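Local structure of putative dioxygenase (1H-3-hydroxy-4-oxoquinaldine 2,4-dioxygenase) (Mycobacteroides abscessus subsp. abscessus, 6RA3) at residues A102-D107 against M198-A203; V114-I119 against P207-H212; A157-Q162 against G243-P248; Q162-H167 against G249-Q254. The protein cleaves the ring of the Pseudomonas quinolone signal (PQS) with dioxygen, giving N-octanoylanthranilate and carbon monoxide, a step in breaking down these quorum-sensing molecules. All coordinates share one frame; numbering follows the deposited sequence.

Interaction 1 of 4, residues A102-D107 against M198-A203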
# COMPACT_ATOMS: atom_id res chain seq x y z
N ALA A 102 -25.00 8.45 2.90
CA ALA A 102 -25.38 7.72 4.11
C ALA A 102 -26.90 7.69 4.30
O ALA A 102 -27.47 6.65 4.65
CB ALA A 102 -24.70 8.35 5.33
N LEU A 103 -27.57 8.82 4.05
CA LEU A 103 -29.03 8.85 4.20
C LEU A 103 -29.72 8.07 3.07
O LEU A 103 -30.72 7.39 3.30
CB LEU A 103 -29.51 10.29 4.26
CG LEU A 103 -28.88 11.03 5.45
CD1 LEU A 103 -29.06 12.52 5.38
CD2 LEU A 103 -29.48 10.49 6.74
N GLU A 104 -29.17 8.14 1.86
CA GLU A 104 -29.70 7.31 0.79
C GLU A 104 -29.56 5.85 1.15
O GLU A 104 -30.49 5.06 0.93
CB GLU A 104 -28.99 7.64 -0.54
CG GLU A 104 -29.47 6.81 -1.73
CD GLU A 104 -30.96 6.99 -2.04
OE1 GLU A 104 -31.50 8.06 -1.70
OE2 GLU A 104 -31.58 6.07 -2.61
N ILE A 105 -28.40 5.46 1.70
CA ILE A 105 -28.21 4.06 2.10
C ILE A 105 -29.21 3.69 3.20
O ILE A 105 -29.80 2.60 3.18
CB ILE A 105 -26.76 3.81 2.57
CG1 ILE A 105 -25.75 4.00 1.41
CG2 ILE A 105 -26.63 2.40 3.19
CD1 ILE A 105 -24.29 4.25 1.87
N ALA A 106 -29.39 4.57 4.18
CA ALA A 106 -30.36 4.27 5.24
C ALA A 106 -31.76 4.07 4.66
O ALA A 106 -32.49 3.17 5.09
CB ALA A 106 -30.38 5.37 6.28
N ASP A 107 -32.12 4.88 3.66
CA ASP A 107 -33.46 4.79 3.09
C ASP A 107 -33.64 3.51 2.29
O ASP A 107 -34.73 2.93 2.27
CB ASP A 107 -33.73 6.00 2.20
CG ASP A 107 -35.18 6.10 1.77
OD1 ASP A 107 -36.05 5.52 2.45
OD2 ASP A 107 -35.43 6.76 0.73
N MET A 198 -32.12 18.09 6.25
CA MET A 198 -33.22 17.83 7.19
C MET A 198 -34.49 17.46 6.45
O MET A 198 -35.21 16.53 6.86
CB MET A 198 -33.43 19.04 8.08
CG MET A 198 -32.30 19.24 9.08
SD MET A 198 -32.54 20.66 10.15
CE MET A 198 -31.48 20.32 11.57
N ARG A 199 -34.79 18.16 5.36
CA ARG A 199 -35.93 17.77 4.54
C ARG A 199 -35.72 16.40 3.93
O ARG A 199 -36.65 15.58 3.85
CB ARG A 199 -36.20 18.84 3.48
CG ARG A 199 -36.85 20.11 4.06
CD ARG A 199 -37.04 21.21 3.02
NE ARG A 199 -38.00 20.86 1.98
CZ ARG A 199 -39.33 20.82 2.15
NH1 ARG A 199 -39.86 21.10 3.33
NH2 ARG A 199 -40.12 20.49 1.13
N ARG A 200 -34.49 16.10 3.50
CA ARG A 200 -34.21 14.74 3.04
C ARG A 200 -34.52 13.74 4.15
O ARG A 200 -35.17 12.71 3.90
CB ARG A 200 -32.76 14.62 2.55
CG ARG A 200 -32.52 13.43 1.59
CD ARG A 200 -32.42 12.06 2.30
NE ARG A 200 -32.47 10.94 1.36
CZ ARG A 200 -33.55 10.20 1.10
NH1 ARG A 200 -34.69 10.44 1.74
NH2 ARG A 200 -33.50 9.23 0.20
N MET A 201 -34.12 14.04 5.39
CA MET A 201 -34.37 13.12 6.51
C MET A 201 -35.86 12.91 6.78
O MET A 201 -36.29 11.78 7.07
CB MET A 201 -33.70 13.64 7.78
CG MET A 201 -32.19 13.65 7.70
SD MET A 201 -31.44 14.01 9.27
CE MET A 201 -30.58 15.55 9.10
N GLU A 202 -36.66 13.99 6.71
CA GLU A 202 -38.09 13.86 6.94
C GLU A 202 -38.77 13.05 5.85
O GLU A 202 -39.86 12.50 6.07
CB GLU A 202 -38.75 15.23 7.06
CG GLU A 202 -38.15 16.14 8.15
CD GLU A 202 -38.90 17.47 8.30
OE1 GLU A 202 -40.02 17.46 8.85
OE2 GLU A 202 -38.36 18.52 7.87
N ALA A 203 -38.15 12.94 4.68
CA ALA A 203 -38.69 12.10 3.62
C ALA A 203 -38.37 10.62 3.79
O ALA A 203 -38.79 9.81 2.96
CB ALA A 203 -38.16 12.59 2.27
O HOH W 1 -36.70 9.06 1.15

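Interaction 2 of 4, residues V114-I119 against P207-H212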
# COMPACT_ATOMS: atom_id res chain seq x y z
N VAL A 114 -29.98 -0.93 8.85
CA VAL A 114 -29.23 0.27 9.21
C VAL A 114 -29.96 0.98 10.34
O VAL A 114 -30.81 1.85 10.10
CB VAL A 114 -29.04 1.21 8.00
CG1 VAL A 114 -28.47 2.57 8.42
CG2 VAL A 114 -28.11 0.54 7.00
N PRO A 115 -29.65 0.63 11.60
CA PRO A 115 -30.38 1.19 12.75
C PRO A 115 -29.92 2.57 13.15
O PRO A 115 -30.58 3.21 13.97
CB PRO A 115 -30.08 0.19 13.86
CG PRO A 115 -28.67 -0.21 13.54
CD PRO A 115 -28.64 -0.35 12.04
N ALA A 116 -28.81 3.06 12.63
CA ALA A 116 -28.36 4.38 13.02
C ALA A 116 -27.39 4.92 11.98
O ALA A 116 -26.81 4.16 11.19
CB ALA A 116 -27.73 4.37 14.41
N VAL A 117 -27.22 6.23 12.01
CA VAL A 117 -26.36 6.98 11.09
C VAL A 117 -25.80 8.17 11.84
O VAL A 117 -26.56 8.97 12.40
CB VAL A 117 -27.11 7.51 9.84
CG1 VAL A 117 -26.21 8.47 9.04
CG2 VAL A 117 -27.63 6.39 8.99
N MET A 118 -24.49 8.34 11.81
CA MET A 118 -23.84 9.55 12.30
C MET A 118 -23.33 10.38 11.12
O MET A 118 -22.72 9.84 10.19
CB MET A 118 -22.67 9.22 13.23
CG MET A 118 -21.89 10.43 13.68
SD MET A 118 -20.92 10.21 15.21
CE MET A 118 -22.28 10.08 16.32
N ILE A 119 -23.58 11.69 11.18
CA ILE A 119 -23.14 12.63 10.15
C ILE A 119 -22.29 13.70 10.82
O ILE A 119 -22.62 14.17 11.92
CB ILE A 119 -24.33 13.24 9.39
CG1 ILE A 119 -25.14 12.12 8.71
CG2 ILE A 119 -23.84 14.27 8.37
CD1 ILE A 119 -26.40 12.57 8.00
N PRO A 207 -37.55 6.33 9.49
CA PRO A 207 -36.28 6.92 9.95
C PRO A 207 -35.61 6.06 11.02
O PRO A 207 -36.19 5.79 12.07
CB PRO A 207 -36.70 8.28 10.52
CG PRO A 207 -38.04 8.55 10.01
CD PRO A 207 -38.69 7.24 9.70
N CYS A 208 -34.38 5.66 10.74
CA CYS A 208 -33.50 5.14 11.78
C CYS A 208 -33.04 6.29 12.69
O CYS A 208 -33.33 7.46 12.45
CB CYS A 208 -32.30 4.42 11.15
SG CYS A 208 -31.18 5.57 10.31
N ALA A 209 -32.30 5.95 13.74
CA ALA A 209 -31.71 6.96 14.61
C ALA A 209 -30.61 7.71 13.88
O ALA A 209 -29.69 7.10 13.33
CB ALA A 209 -31.15 6.33 15.87
N ILE A 210 -30.70 9.03 13.86
CA ILE A 210 -29.73 9.85 13.15
C ILE A 210 -29.14 10.84 14.13
O ILE A 210 -29.86 11.44 14.93
CB ILE A 210 -30.38 10.56 11.95
CG1 ILE A 210 -30.87 9.52 10.94
CG2 ILE A 210 -29.41 11.52 11.34
CD1 ILE A 210 -31.83 10.05 9.90
N ARG A 211 -27.82 11.03 14.06
CA ARG A 211 -27.13 11.99 14.90
C ARG A 211 -26.21 12.83 14.03
O ARG A 211 -25.35 12.29 13.32
CB ARG A 211 -26.32 11.33 16.03
CG ARG A 211 -25.57 12.37 16.91
CD ARG A 211 -25.13 11.86 18.31
NE ARG A 211 -26.11 10.98 18.95
CZ ARG A 211 -25.88 10.27 20.06
NH1 ARG A 211 -24.70 10.32 20.68
NH2 ARG A 211 -26.85 9.50 20.55
N HIS A 212 -26.37 14.15 14.11
CA HIS A 212 -25.45 15.08 13.48
C HIS A 212 -24.52 15.64 14.55
O HIS A 212 -24.98 16.10 15.60
CB HIS A 212 -26.21 16.21 12.77
CG HIS A 212 -25.32 17.18 12.06
ND1 HIS A 212 -25.68 18.49 11.86
CD2 HIS A 212 -24.10 17.03 11.50
CE1 HIS A 212 -24.71 19.12 11.21
NE2 HIS A 212 -23.74 18.26 10.99

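Interaction 3 of 4, residues A157-Q162 against G243-P248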
# COMPACT_ATOMS: atom_id res chain seq x y z
N ALA A 157 -10.36 27.40 9.27
CA ALA A 157 -10.71 28.48 10.20
C ALA A 157 -9.50 28.89 11.04
O ALA A 157 -9.62 29.22 12.22
CB ALA A 157 -11.87 28.06 11.09
N GLY A 158 -8.32 28.86 10.42
CA GLY A 158 -7.10 29.14 11.16
C GLY A 158 -6.90 28.23 12.37
O GLY A 158 -6.74 28.72 13.49
N THR A 159 -6.92 26.91 12.16
CA THR A 159 -6.58 25.93 13.19
C THR A 159 -5.07 25.66 13.22
O THR A 159 -4.35 25.93 12.25
CB THR A 159 -7.34 24.63 12.94
OG1 THR A 159 -6.98 23.65 13.92
CG2 THR A 159 -7.02 24.08 11.53
N THR A 160 -4.59 25.13 14.34
CA THR A 160 -3.22 24.60 14.43
C THR A 160 -3.20 23.09 14.67
O THR A 160 -2.13 22.53 14.93
CB THR A 160 -2.39 25.33 15.51
OG1 THR A 160 -3.01 25.19 16.80
CG2 THR A 160 -2.22 26.81 15.18
N ASN A 161 -4.35 22.42 14.60
CA ASN A 161 -4.41 20.97 14.78
C ASN A 161 -3.59 20.24 13.70
O ASN A 161 -3.94 20.27 12.52
CB ASN A 161 -5.87 20.52 14.76
CG ASN A 161 -6.02 19.04 14.95
OD1 ASN A 161 -5.74 18.27 14.04
ND2 ASN A 161 -6.47 18.63 16.13
N GLN A 162 -2.51 19.57 14.11
CA GLN A 162 -1.60 18.97 13.13
C GLN A 162 -2.28 17.87 12.32
O GLN A 162 -1.99 17.72 11.13
CB GLN A 162 -0.36 18.43 13.85
CG GLN A 162 0.89 18.25 12.98
CD GLN A 162 1.38 19.56 12.37
OE1 GLN A 162 0.80 20.62 12.59
NE2 GLN A 162 2.47 19.48 11.60
N GLY A 243 -15.06 22.35 18.00
CA GLY A 243 -13.80 22.31 17.30
C GLY A 243 -13.62 23.54 16.44
O GLY A 243 -14.56 24.29 16.19
N GLU A 244 -12.38 23.76 16.00
CA GLU A 244 -12.10 24.89 15.13
C GLU A 244 -12.45 24.63 13.68
O GLU A 244 -12.63 25.59 12.92
CB GLU A 244 -10.62 25.28 15.23
CG GLU A 244 -10.18 25.71 16.64
CD GLU A 244 -8.67 25.72 16.78
OE1 GLU A 244 -8.12 26.76 17.18
OE2 GLU A 244 -8.04 24.68 16.47
N THR A 245 -12.62 23.36 13.29
CA THR A 245 -12.54 22.99 11.89
C THR A 245 -13.80 22.25 11.46
O THR A 245 -14.61 21.79 12.27
CB THR A 245 -11.30 22.13 11.62
OG1 THR A 245 -11.57 20.77 11.98
CG2 THR A 245 -10.12 22.63 12.42
N HIS A 246 -13.94 22.15 10.15
CA HIS A 246 -14.92 21.35 9.43
C HIS A 246 -14.65 19.86 9.57
O HIS A 246 -15.41 19.06 9.02
CB HIS A 246 -14.89 21.81 7.95
CG HIS A 246 -15.82 21.10 7.00
ND1 HIS A 246 -17.17 20.95 7.23
CD2 HIS A 246 -15.59 20.58 5.77
CE1 HIS A 246 -17.73 20.34 6.19
NE2 HIS A 246 -16.79 20.11 5.29
N PHE A 247 -13.60 19.45 10.29
CA PHE A 247 -13.14 18.06 10.34
C PHE A 247 -13.18 17.53 11.77
O PHE A 247 -12.14 17.25 12.37
CB PHE A 247 -11.74 17.94 9.76
CG PHE A 247 -11.66 18.33 8.31
CD1 PHE A 247 -12.25 17.54 7.34
CD2 PHE A 247 -11.02 19.50 7.93
CE1 PHE A 247 -12.21 17.91 6.02
CE2 PHE A 247 -10.97 19.86 6.60
CZ PHE A 247 -11.56 19.08 5.65
N PRO A 248 -14.38 17.37 12.35
CA PRO A 248 -14.44 16.90 13.74
C PRO A 248 -13.88 15.49 13.91
O PRO A 248 -13.21 15.21 14.92
CB PRO A 248 -15.94 16.97 14.07
CG PRO A 248 -16.64 16.94 12.75
CD PRO A 248 -15.71 17.55 11.75

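Interaction 4 of 4, residues Q162-H167 against G249-Q254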
# COMPACT_ATOMS: atom_id res chain seq x y z
N GLN A 162 -2.51 19.57 14.11
CA GLN A 162 -1.60 18.97 13.13
C GLN A 162 -2.28 17.87 12.32
O GLN A 162 -1.99 17.72 11.13
CB GLN A 162 -0.36 18.43 13.85
CG GLN A 162 0.89 18.25 12.98
CD GLN A 162 1.38 19.56 12.37
OE1 GLN A 162 0.80 20.62 12.59
NE2 GLN A 162 2.47 19.48 11.60
N ALA A 163 -3.19 17.10 12.93
CA ALA A 163 -3.93 16.09 12.18
C ALA A 163 -4.73 16.71 11.04
O ALA A 163 -4.69 16.23 9.90
CB ALA A 163 -4.86 15.30 13.11
N VAL A 164 -5.48 17.77 11.33
CA VAL A 164 -6.31 18.41 10.30
C VAL A 164 -5.43 19.07 9.25
O VAL A 164 -5.64 18.89 8.04
CB VAL A 164 -7.30 19.41 10.93
CG1 VAL A 164 -8.10 20.15 9.86
CG2 VAL A 164 -8.27 18.69 11.84
N LEU A 165 -4.42 19.82 9.68
CA LEU A 165 -3.50 20.44 8.74
C LEU A 165 -2.84 19.40 7.84
O LEU A 165 -2.84 19.55 6.62
CB LEU A 165 -2.43 21.24 9.48
CG LEU A 165 -2.90 22.54 10.12
CD1 LEU A 165 -1.73 23.19 10.79
CD2 LEU A 165 -3.54 23.48 9.09
N ASP A 166 -2.25 18.36 8.44
CA ASP A 166 -1.55 17.35 7.65
C ASP A 166 -2.50 16.68 6.66
O ASP A 166 -2.13 16.44 5.51
CB ASP A 166 -0.91 16.31 8.57
CG ASP A 166 0.43 16.77 9.13
OD1 ASP A 166 0.92 17.86 8.74
OD2 ASP A 166 1.01 16.05 9.96
N HIS A 167 -3.74 16.42 7.08
CA HIS A 167 -4.69 15.73 6.21
C HIS A 167 -5.05 16.58 4.99
O HIS A 167 -5.18 16.06 3.87
CB HIS A 167 -5.94 15.40 6.99
CG HIS A 167 -7.03 14.79 6.18
ND1 HIS A 167 -7.08 13.45 5.87
CD2 HIS A 167 -8.14 15.34 5.63
CE1 HIS A 167 -8.15 13.21 5.14
NE2 HIS A 167 -8.82 14.34 4.99
N GLY A 249 -14.12 14.59 12.95
CA GLY A 249 -13.56 13.24 13.02
C GLY A 249 -12.04 13.19 13.05
O GLY A 249 -11.46 12.24 13.58
N ILE A 250 -11.38 14.20 12.50
CA ILE A 250 -9.92 14.27 12.50
C ILE A 250 -9.41 15.15 13.62
O ILE A 250 -8.36 14.88 14.20
CB ILE A 250 -9.38 14.78 11.14
CG1 ILE A 250 -9.96 13.98 9.97
CG2 ILE A 250 -7.84 14.77 11.15
CD1 ILE A 250 -9.57 14.52 8.61
N GLU A 251 -10.12 16.26 13.87
CA GLU A 251 -9.69 17.18 14.92
C GLU A 251 -9.95 16.58 16.29
O GLU A 251 -9.15 16.77 17.21
CB GLU A 251 -10.42 18.51 14.78
CG GLU A 251 -9.84 19.58 15.67
CD GLU A 251 -10.71 20.82 15.79
OE1 GLU A 251 -11.82 20.84 15.22
OE2 GLU A 251 -10.26 21.76 16.47
N LEU A 252 -11.06 15.85 16.44
CA LEU A 252 -11.49 15.29 17.73
C LEU A 252 -11.86 13.82 17.59
O LEU A 252 -13.01 13.42 17.84
CB LEU A 252 -12.67 16.11 18.26
CG LEU A 252 -12.28 17.55 18.55
CD1 LEU A 252 -13.54 18.37 18.74
CD2 LEU A 252 -11.38 17.57 19.78
N PRO A 253 -10.90 12.97 17.22
CA PRO A 253 -11.24 11.57 16.91
C PRO A 253 -11.84 10.80 18.08
O PRO A 253 -12.84 10.09 17.90
CB PRO A 253 -9.90 10.97 16.46
CG PRO A 253 -8.89 11.78 17.13
CD PRO A 253 -9.45 13.20 17.15
N GLN A 254 -11.29 10.92 19.29
CA GLN A 254 -11.84 10.13 20.40
C GLN A 254 -13.28 10.56 20.72
O GLN A 254 -14.18 9.72 20.88
CB GLN A 254 -10.96 10.28 21.64
CG GLN A 254 -11.59 9.66 22.87
CD GLN A 254 -10.56 9.02 23.78
OE1 GLN A 254 -9.49 9.58 24.01
NE2 GLN A 254 -10.89 7.83 24.29

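Interaction 1 of 4, residues A102-D107 against M198-A203
A single guanidinium nitrogen, NH2 of Arg200, is shared by two carboxylates that sit on successive turns of the facing helix. The nitrogen lies 3.0 Å from OE1 of Glu104 and donates in the guanidinium plane, reaching the syn side of that oxygen. Its second acceptor, OD2 of Asp107 at 3.2 Å, is met on the anti side and is tilted from the plane, with the carboxylate turned 80° against the guanidinium. The first bond is therefore nearly coplanar at the arginine end and the second oblique, and together the two salt bridges limit rotation of the group. Glu104 is divided between partners, because its OE2 pairs with Arg108. A water continues the network by donating to Asp107 OD2 (2.7 Å) and to Ala203 O (2.9 Å).

The aliphatic part of the arginine does different work. A bend at chi2 of Arg200 (-78°) turns CD of Arg200 toward the facing helix, where it rests 3.9 Å from CB of Leu103, while the backbone oxygen of Leu103 lies over one face of the guanidinium. Trp194 adds a cation-pi contact. Beneath this polar layer, CD1 of Leu103 meets CG of Met201 at 4.1 Å, on the side of the helices turned to the sheet.

The helix axes of the two segments run almost parallel, 5° apart, and come within 10.7 Å of each other. Here the pair, with its salt bridges on the outer side and Leu103 and Met201 on the inner, covers part of one face of the mainly parallel sheet of the alpha/beta hydrolase fold.

Interaction 2 of 4, residues V114-I119 against P207-H212
Val117 and Cys208 meet at the apolar centre, CG2 of the valine lying 3.9 Å from SG of the cysteine. The sulfur stands between its own backbone N and carbonyl carbon (chi1 69°), a placement that turns it toward the valine. On the face of Val117 and Ile119, CB of Val117 approaches CG1 of Ile210. Through the sheet, on the face of Ala116 and Met118, the Ala116 and Ala209 methyls are 4.2 Å apart, and CE of Met118 lies 3.9 Å from CD of Arg211, the two chains crossing obliquely.

These strands are neighbours in the parallel core of the alpha/beta hydrolase sheet, between strands 90-95 and 236-240. Val117 gives its N-H to Ala209 O (2.9 Å) and accepts at O from Arg211 N, so its bonds fall either side of Ile210; Ile119 N then reaches Arg211 O. The first bond, Ala209 N to Pro115 O at 3.2 Å, is less regular, its donor standing above the carbonyl plane.

Further out, the His212 ring turns its edge to Ile119 O, with CD2 at 3.2 Å, and its nitrogens bond to His226 and to Leu122 N. The guanidinium of Arg211 leads away from the pair to salt bridges with Glu259 and Asp262 of helix 253-266.

Interaction 3 of 4, residues A157-Q162 against G243-P248
Glu244 reaches across to Thr159 from the loop that follows strand 236-240, the loop that in the alpha/beta hydrolase fold carries the histidine of the catalytic triad. Its side chain is extended beyond CG, and OE2 accepts from Thr159 OG1 at 2.9 Å, met from above the carboxylate plane. The same hydroxyl accepts from Asn161 N at 3.0 Å, an almost straight bond that closes an ST turn just ahead of helix 162-170. With one proton given and one received, the threonine hydroxyl ties the turn to the glutamate. At the other end of the contact Glu244 O sits 3.2 Å from CB of Ala157 and accepts a hydrogen bond from His216.

Thr245 follows, and its methyl CG2 presses on CB of Thr159 at 3.5 Å, closer than usual for two carbons, as the side chains cross. OG1 of Thr245 lies between its backbone N and carbonyl carbon (chi1 82°), from where it accepts Phe247 N at 3.0 Å. This second ST turn spans His246.

His246 itself, probably the proton donor/acceptor, makes no contact with 157-162; its ND1 is hydrogen-bonded to Asp121 OD1, consistent with the His-Asp part of the triad, and its ring stacks on Trp155. In Phe247, one ring face is met by CD2 of His246, 4.2 Å above the plane and offset toward the rim.

Interaction 4 of 4, residues Q162-H167 against G249-Q254
Ile250 points its CD1 methyl at the face of the His167 ring, the two side chains crossing at about a right angle. The methyl carbon is 3.5 Å from the ring centroid and 15° off the normal, a CH-pi contact shifted toward CD2 (3.4 Å) and CG. The isoleucine is stretched out at chi2 (175°), which places CD1 at the far end of the branch, over the ring. The imidazole also has a polar partner, since NE2 is hydrogen-bonded to ND1 of His33.

The other branch of Ile250 turns to the start of the helix. CG2 touches the methyl of Ala163 at 3.6 Å and CG2 of Val164 at 4.0 Å, so Ile250 touches three residues of helix 162-170: Ala163, Val164 and His167. Val164 meets both Ile250 and Glu251: its CG2 approaches CB of Glu251 at 3.6 Å, the side chains crossing at a slant. The glutamate then leads away, its carboxylate binding Glu244 N and Thr245 OG1, while the backbone N of Val164 is capped by Asn161 OD1.

No hydrogen bond joins the two segments, and the contact rests on apolar carbons and a ring face. Val164 also touches Thr245 and Phe247, and its side chain is about 7 Å from that of His246. Helix 162-170 belongs to the insertion between strands 116-120 and 209-214, where alpha/beta hydrolases commonly carry a cap; here it packs on the short helix that follows the loop of His246, probably the active-site histidine.

The four contacts form two clusters, each joining parts distant in sequence. Interactions 1 and 2 have centres about 9 Å apart and touch: helices 99-109 and 197-202 lie on one face of the sheet to which strands 116-120 and 209-214 belong. Interactions 3 and 4, about 7 Å apart by centres, share Gln162 and touch through Glu251. The centres of contacts in different clusters are about 23 to 27 Å apart. Along the chain all first segments precede all second segments, so every pair alternates. The first cluster thus lies within the core of the fold, joining two central strands and two helices packed on them, while the second joins the helical insertion to the loop of His246, probably the active-site histidine.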